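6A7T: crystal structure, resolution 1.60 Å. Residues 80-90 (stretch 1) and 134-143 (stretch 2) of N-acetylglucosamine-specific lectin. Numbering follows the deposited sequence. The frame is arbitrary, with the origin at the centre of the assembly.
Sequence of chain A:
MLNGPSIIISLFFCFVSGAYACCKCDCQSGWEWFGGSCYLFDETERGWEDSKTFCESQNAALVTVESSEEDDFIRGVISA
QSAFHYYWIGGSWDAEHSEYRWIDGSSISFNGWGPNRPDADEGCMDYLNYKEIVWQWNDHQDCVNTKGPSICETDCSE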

# COMPACT_ATOMS: atom_id res chain seq x y z
N ALA A 80 -19.60 -6.04 -2.47
CA ALA A 80 -19.67 -7.32 -3.26
C ALA A 80 -20.40 -8.43 -2.48
O ALA A 80 -20.54 -9.55 -3.01
N GLN A 81 -20.81 -8.18 -1.23
CA GLN A 81 -21.61 -9.09 -0.44
C GLN A 81 -22.92 -8.36 -0.10
O GLN A 81 -23.03 -7.11 -0.29
N SER A 82 -23.90 -9.12 0.39
CA SER A 82 -25.20 -8.53 0.80
C SER A 82 -25.75 -9.13 2.11
O SER A 82 -26.87 -8.86 2.45
N ALA A 83 -24.96 -9.90 2.86
CA ALA A 83 -25.39 -10.40 4.18
C ALA A 83 -25.43 -9.25 5.19
O ALA A 83 -26.27 -9.20 6.08
N PHE A 84 -24.43 -8.36 5.09
CA PHE A 84 -24.26 -7.29 6.07
C PHE A 84 -24.48 -5.93 5.42
O PHE A 84 -24.02 -5.69 4.31
N HIS A 85 -25.14 -5.02 6.17
CA HIS A 85 -25.45 -3.69 5.66
C HIS A 85 -24.62 -2.60 6.35
O HIS A 85 -24.74 -1.45 6.02
N TYR A 86 -23.82 -2.97 7.36
CA TYR A 86 -22.90 -2.01 7.98
C TYR A 86 -21.71 -2.77 8.56
O TYR A 86 -21.83 -3.94 8.88
N TYR A 87 -20.57 -2.08 8.61
CA TYR A 87 -19.33 -2.58 9.21
C TYR A 87 -18.77 -1.49 10.12
O TYR A 87 -18.61 -0.39 9.66
N TRP A 88 -18.35 -1.86 11.32
CA TRP A 88 -17.64 -0.89 12.19
C TRP A 88 -16.26 -0.53 11.64
O TRP A 88 -15.52 -1.43 11.17
N ILE A 89 -15.88 0.74 11.81
CA ILE A 89 -14.57 1.25 11.43
C ILE A 89 -14.00 2.09 12.58
O ILE A 89 -14.66 2.33 13.55
N GLY A 90 -12.75 2.43 12.43
CA GLY A 90 -11.91 3.01 13.49
C GLY A 90 -12.07 4.52 13.59
O GLY A 90 -11.06 5.23 13.66
N VAL A 134 -24.90 5.05 0.67
CA VAL A 134 -24.51 3.95 -0.23
C VAL A 134 -23.06 3.56 0.05
O VAL A 134 -22.15 4.02 -0.66
N TRP A 135 -22.85 2.71 1.06
CA TRP A 135 -21.51 2.33 1.48
C TRP A 135 -20.67 3.58 1.76
O TRP A 135 -19.63 3.82 1.20
N GLN A 136 -21.20 4.40 2.68
CA GLN A 136 -20.56 5.62 3.16
C GLN A 136 -20.66 5.61 4.68
O GLN A 136 -21.40 4.80 5.29
N TRP A 137 -20.01 6.58 5.32
CA TRP A 137 -19.95 6.54 6.79
C TRP A 137 -21.24 7.06 7.44
O TRP A 137 -21.87 7.98 6.92
N ASN A 138 -21.66 6.42 8.55
CA ASN A 138 -22.78 6.83 9.39
C ASN A 138 -22.31 6.80 10.86
O ASN A 138 -21.37 6.04 11.20
N ASP A 139 -22.90 7.65 11.68
CA ASP A 139 -22.62 7.74 13.14
C ASP A 139 -23.73 7.01 13.90
O ASP A 139 -24.92 7.30 13.71
N HIS A 140 -23.36 6.09 14.80
CA HIS A 140 -24.25 5.33 15.59
C HIS A 140 -23.92 5.64 17.06
O HIS A 140 -22.76 5.61 17.44
N GLN A 141 -24.95 5.90 17.87
CA GLN A 141 -24.69 6.43 19.21
C GLN A 141 -24.55 5.32 20.27
O GLN A 141 -24.27 5.61 21.44
N ASP A 142 -24.68 4.05 19.91
CA ASP A 142 -24.41 2.99 20.83
C ASP A 142 -23.13 2.24 20.44
O ASP A 142 -23.15 1.37 19.58
N CYS A 143 -22.06 2.58 21.14
CA CYS A 143 -20.70 2.06 20.80
C CYS A 143 -20.41 0.77 21.56
O CYS A 143 -19.28 0.25 21.46

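Residues 80-90 and 134-143 meet through a small, mostly aromatic side-chain contact, burying 323 Å² in total, with no hydrogen bond passing between them. The two backbones stay well apart, with the CA atoms of Tyr86 and Trp135 separated by 7.9 Å and those of Ile89 and Trp137 by 8.9 Å, and the space between them is bridged largely by side chains, with some backbone atoms of stretch 1 also in contact. Trp135 gives the largest share, 97 Å², and makes five of the eight residue contacts. Its CA-to-CB bond runs sideways, but chi1 of -70° (m) and chi2 of 123° carry the six-membered ring up against the loop and the start of the strand in stretch 1. The carbonyl of Phe84 sits at the edge of this indole, near its plane, with Phe84 O 3.3 Å from Trp135 CH2, while His85 O lies 3.7 Å from Trp135 CZ3. Tyr87 (m, chi1 -71°) also starts sideways and ends nearer, bringing its CD1 to 4.0 Å from Trp135 CZ3, which lies at the edge of the tyrosine ring.

Gln81, p at both chi1 and chi2, folds back over its own loop. Gln81 OE1 accepts a hydrogen bond from Phe84 N at 2.9 Å, and Gln81 NE2 donates a nearly straight one to Phe84 O, also at 2.9 Å. The amide thus braces the loop that faces Trp135, and Gln81 NE2 itself comes to 3.8 Å from Trp135 CZ2. The Phe84 ring, by contrast, leads away from stretch 2, leaving the contact to its backbone oxygen.

Farther along, Ile89 points toward stretch 2. With chi1 at 64° (p) and chi2 at 175° (t), its CD1 reaches over one face of the Trp137 indole, 3.7 Å from Trp137 CD1, and makes a CH-pi contact with the five-membered ring. Trp137 (m, chi1 -45°) sets out sideways and turns its ring in to receive the methyl.

Trp88 leaves the backbone away from stretch 2, yet its m rotamer and long indole bring the end of the ring back to His140. That histidine points toward stretch 1 in a t rotamer (-176°). Trp88 CH2 lies 3.7 Å from His140 CD2, and the two rings meet obliquely, their planes at 46°. Trp88 NE1 and His140 NE2 are hydrogen-bonded elsewhere in the structure. Asp139 points away; its OD2 accepts a hydrogen bond from Gln141 NE2 at 2.8 Å, and its carboxylate also has partners elsewhere in the structure.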

# COMPACT_ATOMS: atom_id res chain seq x y z
CB ALA A 80 -18.28 -7.78 -3.63
CB GLN A 81 -20.89 -9.60 0.81
CG GLN A 81 -20.44 -8.53 1.80
CD GLN A 81 -21.58 -8.09 2.69
OE1 GLN A 81 -22.18 -8.89 3.39
NE2 GLN A 81 -21.86 -6.80 2.68
CB SER A 82 -26.21 -8.64 -0.32
OG SER A 82 -26.46 -10.01 -0.59
CB ALA A 83 -24.47 -11.47 4.69
CB PHE A 84 -22.85 -7.33 6.66
CG PHE A 84 -22.56 -8.59 7.40
CD1 PHE A 84 -23.21 -8.90 8.58
CD2 PHE A 84 -21.68 -9.52 6.88
CE1 PHE A 84 -22.96 -10.06 9.27
CE2 PHE A 84 -21.46 -10.72 7.53
CZ PHE A 84 -22.10 -10.99 8.73
CB HIS A 85 -26.97 -3.38 5.82
CG HIS A 85 -27.84 -4.50 5.31
ND1 HIS A 85 -27.70 -5.02 4.02
CD2 HIS A 85 -28.82 -5.22 5.91
CE1 HIS A 85 -28.55 -6.01 3.85
NE2 HIS A 85 -29.27 -6.15 4.98
CB TYR A 86 -23.56 -1.18 9.09
CG TYR A 86 -23.96 -1.93 10.34
CD1 TYR A 86 -25.14 -2.65 10.44
CD2 TYR A 86 -23.17 -1.86 11.47
CE1 TYR A 86 -25.49 -3.32 11.61
CE2 TYR A 86 -23.51 -2.52 12.64
CZ TYR A 86 -24.67 -3.25 12.72
OH TYR A 86 -24.92 -3.88 13.91
CB TYR A 87 -18.28 -2.91 8.14
CG TYR A 87 -18.55 -4.12 7.30
CD1 TYR A 87 -19.47 -4.07 6.27
CD2 TYR A 87 -17.85 -5.30 7.49
CE1 TYR A 87 -19.70 -5.17 5.44
CE2 TYR A 87 -18.07 -6.41 6.68
CZ TYR A 87 -19.01 -6.34 5.65
OH TYR A 87 -19.28 -7.43 4.85
CB TRP A 88 -17.47 -1.46 13.61
CG TRP A 88 -18.77 -1.65 14.33
CD1 TRP A 88 -19.19 -2.80 14.89
CD2 TRP A 88 -19.85 -0.70 14.52
NE1 TRP A 88 -20.42 -2.64 15.49
CE2 TRP A 88 -20.85 -1.38 15.24
CE3 TRP A 88 -20.04 0.64 14.17
CZ2 TRP A 88 -22.03 -0.76 15.66
CZ3 TRP A 88 -21.21 1.25 14.56
CH2 TRP A 88 -22.18 0.55 15.28
CB ILE A 89 -14.59 2.02 10.11
CG1 ILE A 89 -15.43 3.30 10.18
CG2 ILE A 89 -15.06 1.11 8.99
CD1 ILE A 89 -15.37 4.17 8.93
CB VAL A 134 -24.73 4.35 -1.70
CG1 VAL A 134 -24.50 3.20 -2.65
CG2 VAL A 134 -26.12 4.92 -1.87
CB TRP A 135 -20.87 1.34 0.50
CG TRP A 135 -21.50 -0.02 0.54
CD1 TRP A 135 -22.05 -0.68 -0.53
CD2 TRP A 135 -21.71 -0.86 1.68
NE1 TRP A 135 -22.53 -1.89 -0.13
CE2 TRP A 135 -22.36 -2.03 1.22
CE3 TRP A 135 -21.39 -0.77 3.05
CZ2 TRP A 135 -22.66 -3.09 2.06
CZ3 TRP A 135 -21.73 -1.81 3.88
CH2 TRP A 135 -22.40 -2.94 3.40
CB GLN A 136 -21.25 6.84 2.53
CG GLN A 136 -20.99 6.99 1.04
CD GLN A 136 -21.95 7.98 0.44
OE1 GLN A 136 -23.18 7.86 0.53
NE2 GLN A 136 -21.38 9.02 -0.10
CB TRP A 137 -18.73 7.29 7.32
CG TRP A 137 -17.44 7.05 6.65
CD1 TRP A 137 -17.00 5.89 6.07
CD2 TRP A 137 -16.36 7.97 6.58
NE1 TRP A 137 -15.76 6.07 5.58
CE2 TRP A 137 -15.33 7.34 5.87
CE3 TRP A 137 -16.18 9.30 6.98
CZ2 TRP A 137 -14.13 7.96 5.57
CZ3 TRP A 137 -15.00 9.93 6.63
CH2 TRP A 137 -13.97 9.26 6.00
CB ASN A 138 -23.97 5.87 9.32
CG ASN A 138 -25.17 6.38 10.05
OD1 ASN A 138 -25.43 7.57 9.96
ND2 ASN A 138 -25.87 5.52 10.78
CB ASP A 139 -22.58 9.20 13.59
CG ASP A 139 -23.87 9.97 13.28
OD1 ASP A 139 -24.17 10.11 12.08
OD2 ASP A 139 -24.60 10.30 14.25
CB HIS A 140 -24.13 3.81 15.33
CG HIS A 140 -25.12 2.98 16.07
ND1 HIS A 140 -26.47 2.96 15.71
CD2 HIS A 140 -25.01 2.06 17.07
CE1 HIS A 140 -27.12 2.10 16.47
NE2 HIS A 140 -26.25 1.56 17.33
CB GLN A 141 -25.75 7.51 19.49
CG GLN A 141 -25.31 8.88 19.00
CD GLN A 141 -25.26 9.04 17.50
OE1 GLN A 141 -26.10 8.53 16.77
NE2 GLN A 141 -24.31 9.81 17.01
CB ASP A 142 -25.57 2.01 20.91
CG ASP A 142 -25.26 0.77 21.73
OD1 ASP A 142 -24.31 0.81 22.59
OD2 ASP A 142 -25.95 -0.24 21.49
CB CYS A 143 -19.66 3.13 21.07
SG CYS A 143 -19.90 4.54 19.96